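Long-range contacts in Ral guanine nucleotide dissociation stimulator-like 2 (Mus musculus, PDB 4JGW), which probably acts as a guanine nucleotide exchange factor for small G proteins and associates in vitro with GTP-bound Rap1A and H-Ras: residues A[265-270]-A[455-460]; A[322-327]-A[464-469]. One frame throughout, in Å; residues are numbered along the deposited sequence.

Contact 1. Residues A[265-270]-A[455-460]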
ATOM      1  N   LEU A 265     -21.995  20.060  10.967  1.00 36.67           N
ATOM      2  CA  LEU A 265     -22.980  19.992  12.044  1.00 37.32           C
ATOM      3  C   LEU A 265     -22.699  21.013  13.150  1.00 37.80           C
ATOM      4  O   LEU A 265     -23.521  21.199  14.049  1.00 37.71           O
ATOM      5  CB  LEU A 265     -23.061  18.575  12.623  1.00 37.21           C
ATOM      6  CG  LEU A 265     -23.635  17.481  11.716  1.00 37.22           C
ATOM      7  CD1 LEU A 265     -23.442  16.113  12.349  1.00 37.30           C
ATOM      8  CD2 LEU A 265     -25.108  17.721  11.393  1.00 37.19           C
ATOM      9  N   GLY A 266     -21.540  21.668  13.070  1.00 38.46           N
ATOM     10  CA  GLY A 266     -21.122  22.673  14.049  1.00 39.47           C
ATOM     11  C   GLY A 266     -21.007  22.118  15.456  1.00 40.15           C
ATOM     12  O   GLY A 266     -21.224  22.833  16.436  1.00 40.02           O
ATOM     13  N   ALA A 267     -20.655  20.837  15.544  1.00 41.04           N
ATOM     14  CA  ALA A 267     -20.641  20.115  16.809  1.00 42.03           C
ATOM     15  C   ALA A 267     -19.236  19.704  17.240  1.00 42.77           C
ATOM     16  O   ALA A 267     -18.357  19.479  16.405  1.00 42.95           O
ATOM     17  CB  ALA A 267     -21.553  18.898  16.727  1.00 41.93           C
ATOM     18  N   THR A 268     -19.040  19.607  18.550  1.00 43.74           N
ATOM     19  CA  THR A 268     -17.771  19.180  19.124  1.00 44.72           C
ATOM     20  C   THR A 268     -18.007  18.002  20.067  1.00 45.37           C
ATOM     21  O   THR A 268     -18.799  18.096  21.009  1.00 45.47           O
ATOM     22  CB  THR A 268     -17.074  20.338  19.869  1.00 44.67           C
ATOM     23  OG1 THR A 268     -16.923  21.453  18.981  1.00 44.83           O
ATOM     24  CG2 THR A 268     -15.704  19.915  20.380  1.00 44.79           C
ATOM     25  N   SER A 269     -17.325  16.891  19.792  1.00 46.20           N
ATOM     26  CA  SER A 269     -17.427  15.691  20.618  1.00 47.04           C
ATOM     27  C   SER A 269     -16.616  15.870  21.896  1.00 47.53           C
ATOM     28  O   SER A 269     -15.385  15.872  21.864  1.00 47.67           O
ATOM     29  CB  SER A 269     -16.950  14.460  19.839  1.00 47.06           C
ATOM     30  OG  SER A 269     -17.215  13.261  20.546  1.00 47.31           O
ATOM     31  N   ILE A 270     -17.318  16.038  23.016  1.00 48.18           N
ATOM     32  CA  ILE A 270     -16.677  16.264  24.315  1.00 48.75           C
ATOM     33  C   ILE A 270     -16.564  14.981  25.142  1.00 49.13           C
ATOM     34  O   ILE A 270     -15.704  14.872  26.019  1.00 49.20           O
ATOM     35  CB  ILE A 270     -17.392  17.373  25.141  1.00 48.82           C
ATOM     36  CG1 ILE A 270     -18.882  17.050  25.330  1.00 49.03           C
ATOM     37  CG2 ILE A 270     -17.193  18.743  24.487  1.00 48.80           C
ATOM     38  CD1 ILE A 270     -19.512  17.698  26.557  1.00 49.19           C
ATOM     39  N   GLN A 455     -11.940  17.379  17.562  1.00 47.60           N
ATOM     40  CA  GLN A 455     -12.499  16.215  18.240  1.00 47.77           C
ATOM     41  C   GLN A 455     -13.739  15.739  17.481  1.00 47.74           C
ATOM     42  O   GLN A 455     -14.853  16.198  17.750  1.00 47.68           O
ATOM     43  CB  GLN A 455     -12.819  16.537  19.705  1.00 47.80           C
ATOM     44  CG  GLN A 455     -11.578  16.794  20.565  1.00 48.37           C
ATOM     45  CD  GLN A 455     -11.893  17.348  21.951  1.00 49.02           C
ATOM     46  OE1 GLN A 455     -10.994  17.792  22.666  1.00 49.30           O
ATOM     47  NE2 GLN A 455     -13.167  17.326  22.334  1.00 49.23           N
ATOM     48  N   PRO A 456     -13.540  14.819  16.519  1.00 47.77           N
ATOM     49  CA  PRO A 456     -14.583  14.363  15.598  1.00 47.89           C
ATOM     50  C   PRO A 456     -15.710  13.597  16.287  1.00 47.97           C
ATOM     51  O   PRO A 456     -15.478  12.908  17.282  1.00 47.94           O
ATOM     52  CB  PRO A 456     -13.824  13.440  14.640  1.00 47.93           C
ATOM     53  CG  PRO A 456     -12.657  12.959  15.426  1.00 47.89           C
ATOM     54  CD  PRO A 456     -12.264  14.113  16.292  1.00 47.75           C
ATOM     55  N   LEU A 457     -16.917  13.726  15.746  1.00 48.12           N
ATOM     56  CA  LEU A 457     -18.092  13.044  16.279  1.00 48.27           C
ATOM     57  C   LEU A 457     -18.114  11.579  15.865  1.00 48.40           C
ATOM     58  O   LEU A 457     -17.647  11.221  14.779  1.00 48.35           O
ATOM     59  CB  LEU A 457     -19.378  13.722  15.794  1.00 48.22           C
ATOM     60  CG  LEU A 457     -19.508  15.247  15.838  1.00 48.25           C
ATOM     61  CD1 LEU A 457     -20.750  15.677  15.077  1.00 48.42           C
ATOM     62  CD2 LEU A 457     -19.536  15.774  17.264  1.00 48.21           C
ATOM     63  N   THR A 458     -18.663  10.740  16.739  1.00 48.61           N
ATOM     64  CA  THR A 458     -18.900   9.335  16.424  1.00 48.77           C
ATOM     65  C   THR A 458     -20.105   9.229  15.490  1.00 48.91           C
ATOM     66  O   THR A 458     -20.855  10.196  15.326  1.00 48.93           O
ATOM     67  CB  THR A 458     -19.166   8.500  17.695  1.00 48.80           C
ATOM     68  OG1 THR A 458     -20.395   8.924  18.297  1.00 48.88           O
ATOM     69  CG2 THR A 458     -18.025   8.652  18.701  1.00 48.59           C
ATOM     70  N   GLU A 459     -20.285   8.056  14.884  1.00 48.98           N
ATOM     71  CA  GLU A 459     -21.403   7.802  13.973  1.00 49.11           C
ATOM     72  C   GLU A 459     -22.760   8.007  14.651  1.00 49.06           C
ATOM     73  O   GLU A 459     -23.716   8.466  14.018  1.00 49.10           O
ATOM     74  CB  GLU A 459     -21.319   6.391  13.380  1.00 49.16           C
ATOM     75  CG  GLU A 459     -20.089   6.131  12.511  1.00 49.79           C
ATOM     76  CD  GLU A 459     -18.904   5.552  13.282  1.00 50.58           C
ATOM     77  OE1 GLU A 459     -18.787   5.791  14.505  1.00 50.56           O
ATOM     78  OE2 GLU A 459     -18.081   4.853  12.652  1.00 50.91           O
ATOM     79  N   ALA A 460     -22.830   7.672  15.937  1.00 48.97           N
ATOM     80  CA  ALA A 460     -24.055   7.817  16.719  1.00 48.93           C
ATOM     81  C   ALA A 460     -24.364   9.279  17.043  1.00 48.85           C
ATOM     82  O   ALA A 460     -25.516   9.712  16.947  1.00 48.81           O
ATOM     83  CB  ALA A 460     -23.971   6.989  17.999  1.00 48.95           C
TER
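Ser269 and Gln455 hold each other by two hydrogen bonds. The backbone N of Ser269 donates to Gln455 O at 3.3 Å, and the side-chain amide of Gln455 answers, its NE2 giving a hydrogen to Ser269 O at 2.7 Å. The second bond is bent: its N-H...O angle is 137°, and the donor sits tilted 30° from the carbonyl plane. Gln455 reaches that oxygen with a chain extended beyond CG that runs across the strand direction, and Thr268 CG2 lies 4.1 Å from NE2. One residue further on, Ser269 CB rests 3.3 Å from Pro456 O.

Leu457 supplies the apolar half. Its CD1 meets Ala267 CB at 3.7 Å and Leu265 CD1 at 3.9 Å, while CD2 lies over the backbone, 3.5 Å from Ser269 N.

Further out, the hydroxyl of Ser269 turns to Gln461 OE1, which also accepts from the backbone N of Thr458, the N-cap residue of helix 459-469. Gly266, with positive phi, closes helix 244-264 in a Schellman motif and turns the chain into strand 267-269, whose other neighbour is strand 277-279. Backbone and amide bonds thus fix the loop before the last helix against this short strand, and the leucine methyls pack on the adjoining side; the bonds to Gln455 use only main-chain atoms of Ser269, while its hydroxyl goes to Gln461 in the first turn of the helix.

Contact 2. Residues A[322-327]-A[464-469]; sequences IHRLRA and RVSCEV
Arg324 points its guanidinium at the C-terminal part of helix 459-469, where NH1 lies 2.8 Å from Ser466 O. The oxygen sits at the edge of the guanidinium, near its plane, yet the hydrogen bond is weak, with an N-H...O angle of only 117°. A bend at chi3 (81°) sets NE off the line of the preceding methylenes. NH1 also comes 3.9 Å from Cys467 N, which lies obliquely to the guanidinium. The Ser466 side chain does not bind the arginine. Its CB is 4.0 Å from NH1, while OG, held between the backbone N and the carbonyl carbon (chi1 64°), turns back along its own helix to His463 O and Ser462 O. NH2 of Arg324 has a further acceptor, the carbonyl oxygen of Glu470. The guanidinium thus meets two carbonyls at the end of the helix, Glu470 O being the stronger partner, and its positive charge there would probably suit the helix dipole.

Beside this polar contact, Leu325 brings CD2 against the same helix. That methyl lies 4.2 Å from Ser466 CB and 4.0 Å from Val469 CG2, and the leucine and valine side chains cross obliquely, meeting through one methyl each. Leu325 also packs on Val264 and Arg287, so helices 244-264 and 284-303 border the apolar side.

Leu325 is the centre of an inverse gamma turn, with Arg326 N bonded to Arg324 O at 2.7 Å, and it is also the N-cap residue of helix 326-330. The arrangement is a tight interhelical turn, between helices 320-323 and 326-330, docked on the C-terminal helix of the mainly helical Ras-GEF (CDC25-homology) domain.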
ATOM      1  N   ILE A 322     -25.283  14.036   6.928  1.00 38.81           N
ATOM      2  CA  ILE A 322     -24.984  15.250   6.159  1.00 38.81           C
ATOM      3  C   ILE A 322     -25.885  15.368   4.927  1.00 39.04           C
ATOM      4  O   ILE A 322     -26.282  16.472   4.543  1.00 38.99           O
ATOM      5  CB  ILE A 322     -23.478  15.340   5.769  1.00 38.74           C
ATOM      6  CG1 ILE A 322     -22.579  15.239   7.014  1.00 38.35           C
ATOM      7  CG2 ILE A 322     -23.181  16.615   4.971  1.00 38.58           C
ATOM      8  CD1 ILE A 322     -22.882  16.245   8.126  1.00 37.86           C
ATOM      9  N   HIS A 323     -26.204  14.227   4.320  1.00 39.36           N
ATOM     10  CA  HIS A 323     -27.146  14.162   3.200  1.00 39.68           C
ATOM     11  C   HIS A 323     -28.532  14.659   3.623  1.00 39.88           C
ATOM     12  O   HIS A 323     -29.212  15.338   2.851  1.00 39.99           O
ATOM     13  CB  HIS A 323     -27.229  12.728   2.659  1.00 39.71           C
ATOM     14  CG  HIS A 323     -28.030  12.596   1.401  1.00 39.82           C
ATOM     15  ND1 HIS A 323     -27.535  12.950   0.163  1.00 40.05           N
ATOM     16  CD2 HIS A 323     -29.287  12.140   1.187  1.00 39.88           C
ATOM     17  CE1 HIS A 323     -28.455  12.724  -0.758  1.00 40.30           C
ATOM     18  NE2 HIS A 323     -29.528  12.233  -0.163  1.00 40.09           N
ATOM     19  N   ARG A 324     -28.922  14.323   4.855  1.00 40.06           N
ATOM     20  CA  ARG A 324     -30.199  14.729   5.465  1.00 40.32           C
ATOM     21  C   ARG A 324     -30.488  16.228   5.434  1.00 40.37           C
ATOM     22  O   ARG A 324     -31.650  16.640   5.386  1.00 40.36           O
ATOM     23  CB  ARG A 324     -30.232  14.300   6.933  1.00 40.27           C
ATOM     24  CG  ARG A 324     -30.791  12.921   7.198  1.00 40.75           C
ATOM     25  CD  ARG A 324     -31.198  12.786   8.661  1.00 40.77           C
ATOM     26  NE  ARG A 324     -32.511  13.380   8.916  1.00 41.25           N
ATOM     27  CZ  ARG A 324     -32.718  14.585   9.447  1.00 41.32           C
ATOM     28  NH1 ARG A 324     -31.698  15.359   9.801  1.00 41.24           N
ATOM     29  NH2 ARG A 324     -33.958  15.015   9.630  1.00 41.60           N
ATOM     30  N   LEU A 325     -29.430  17.034   5.489  1.00 40.45           N
ATOM     31  CA  LEU A 325     -29.553  18.473   5.717  1.00 40.51           C
ATOM     32  C   LEU A 325     -30.020  19.232   4.473  1.00 40.54           C
ATOM     33  O   LEU A 325     -29.261  19.994   3.872  1.00 40.54           O
ATOM     34  CB  LEU A 325     -28.232  19.038   6.257  1.00 40.47           C
ATOM     35  CG  LEU A 325     -27.604  18.302   7.448  1.00 40.59           C
ATOM     36  CD1 LEU A 325     -26.155  18.720   7.639  1.00 40.40           C
ATOM     37  CD2 LEU A 325     -28.404  18.501   8.737  1.00 40.37           C
ATOM     38  N   ARG A 326     -31.286  19.026   4.118  1.00 40.62           N
ATOM     39  CA  ARG A 326     -31.864  19.564   2.881  1.00 40.74           C
ATOM     40  C   ARG A 326     -32.028  21.079   2.864  1.00 40.56           C
ATOM     41  O   ARG A 326     -32.023  21.690   1.793  1.00 40.60           O
ATOM     42  CB  ARG A 326     -33.199  18.875   2.558  1.00 40.86           C
ATOM     43  CG  ARG A 326     -33.040  17.472   1.975  1.00 41.65           C
ATOM     44  CD  ARG A 326     -32.392  17.527   0.594  1.00 42.93           C
ATOM     45  NE  ARG A 326     -31.282  16.586   0.479  1.00 44.14           N
ATOM     46  CZ  ARG A 326     -30.257  16.728  -0.357  1.00 44.72           C
ATOM     47  NH1 ARG A 326     -30.182  17.779  -1.164  1.00 45.38           N
ATOM     48  NH2 ARG A 326     -29.296  15.817  -0.381  1.00 44.99           N
ATOM     49  N   ALA A 327     -32.176  21.680   4.043  1.00 40.40           N
ATOM     50  CA  ALA A 327     -32.252  23.134   4.152  1.00 40.32           C
ATOM     51  C   ALA A 327     -30.885  23.746   3.860  1.00 40.24           C
ATOM     52  O   ALA A 327     -30.778  24.708   3.097  1.00 40.18           O
ATOM     53  CB  ALA A 327     -32.753  23.549   5.530  1.00 40.31           C
ATOM     54  N   ARG A 464     -27.545  11.978  15.751  1.00 47.63           N
ATOM     55  CA  ARG A 464     -28.339  12.679  16.757  1.00 47.55           C
ATOM     56  C   ARG A 464     -28.389  14.187  16.496  1.00 47.26           C
ATOM     57  O   ARG A 464     -29.465  14.787  16.519  1.00 47.25           O
ATOM     58  CB  ARG A 464     -27.789  12.400  18.158  1.00 47.63           C
ATOM     59  CG  ARG A 464     -28.665  12.909  19.290  1.00 48.44           C
ATOM     60  CD  ARG A 464     -27.829  13.255  20.508  1.00 49.88           C
ATOM     61  NE  ARG A 464     -28.612  13.945  21.530  1.00 50.83           N
ATOM     62  CZ  ARG A 464     -28.102  14.782  22.430  1.00 51.61           C
ATOM     63  NH1 ARG A 464     -26.802  15.053  22.435  1.00 52.10           N
ATOM     64  NH2 ARG A 464     -28.896  15.360  23.321  1.00 51.72           N
ATOM     65  N   VAL A 465     -27.223  14.785  16.247  1.00 46.95           N
ATOM     66  CA  VAL A 465     -27.109  16.230  16.018  1.00 46.63           C
ATOM     67  C   VAL A 465     -27.844  16.668  14.748  1.00 46.44           C
ATOM     68  O   VAL A 465     -28.504  17.709  14.742  1.00 46.36           O
ATOM     69  CB  VAL A 465     -25.625  16.704  16.001  1.00 46.68           C
ATOM     70  CG1 VAL A 465     -25.519  18.186  15.651  1.00 46.57           C
ATOM     71  CG2 VAL A 465     -24.965  16.444  17.348  1.00 46.58           C
ATOM     72  N   SER A 466     -27.741  15.867  13.688  1.00 46.24           N
ATOM     73  CA  SER A 466     -28.442  16.151  12.432  1.00 46.13           C
ATOM     74  C   SER A 466     -29.962  16.098  12.586  1.00 45.94           C
ATOM     75  O   SER A 466     -30.682  16.843  11.917  1.00 45.87           O
ATOM     76  CB  SER A 466     -27.991  15.205  11.317  1.00 46.09           C
ATOM     77  OG  SER A 466     -28.321  13.864  11.615  1.00 46.61           O
ATOM     78  N   CYS A 467     -30.439  15.214  13.462  1.00 45.78           N
ATOM     79  CA  CYS A 467     -31.863  15.131  13.791  1.00 45.75           C
ATOM     80  C   CYS A 467     -32.309  16.319  14.647  1.00 45.59           C
ATOM     81  O   CYS A 467     -33.492  16.663  14.669  1.00 45.71           O
ATOM     82  CB  CYS A 467     -32.189  13.806  14.490  1.00 45.72           C
ATOM     83  SG  CYS A 467     -32.237  12.359  13.387  1.00 46.14           S
ATOM     84  N   GLU A 468     -31.353  16.941  15.337  1.00 45.31           N
ATOM     85  CA  GLU A 468     -31.608  18.122  16.165  1.00 45.06           C
ATOM     86  C   GLU A 468     -31.528  19.439  15.387  1.00 44.81           C
ATOM     87  O   GLU A 468     -32.340  20.341  15.611  1.00 44.75           O
ATOM     88  CB  GLU A 468     -30.649  18.162  17.358  1.00 45.09           C
ATOM     89  CG  GLU A 468     -31.004  17.186  18.471  1.00 45.56           C
ATOM     90  CD  GLU A 468     -29.922  17.059  19.531  1.00 46.12           C
ATOM     91  OE1 GLU A 468     -29.030  17.936  19.615  1.00 45.89           O
ATOM     92  OE2 GLU A 468     -29.970  16.069  20.290  1.00 46.50           O
ATOM     93  N   VAL A 469     -30.552  19.554  14.486  1.00 44.44           N
ATOM     94  CA  VAL A 469     -30.357  20.798  13.728  1.00 44.12           C
ATOM     95  C   VAL A 469     -31.283  20.917  12.513  1.00 43.94           C
ATOM     96  O   VAL A 469     -31.605  22.024  12.080  1.00 43.85           O
ATOM     97  CB  VAL A 469     -28.869  21.054  13.336  1.00 44.10           C
ATOM     98  CG1 VAL A 469     -28.003  21.209  14.584  1.00 44.09           C
ATOM     99  CG2 VAL A 469     -28.326  19.960  12.419  1.00 43.90           C
TER

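In the fold
Both contacts lie in the Ras-GEF region, their centres about 13 Å apart, and both use helix 459-469: contact 1 at the loop leading into it, contact 2 at its C-terminal part. Along the chain their segments alternate, 265-270, 322-327, 455-460, 464-469, so two earlier pieces of the domain are joined to its last helix and the loop leading into it. Leu265 connects the two sites directly: its CD2 packs 3.8 Å from Ser466 CB, and its CG lies 3.9 Å from Ile322 CD1. The loop before helix 459-469 thus packs on strand 267-269, and the helix's C-terminal part on the turn between helices 320-323 and 326-330, tying the C-terminal end of the modelled chain into the exchange-factor domain.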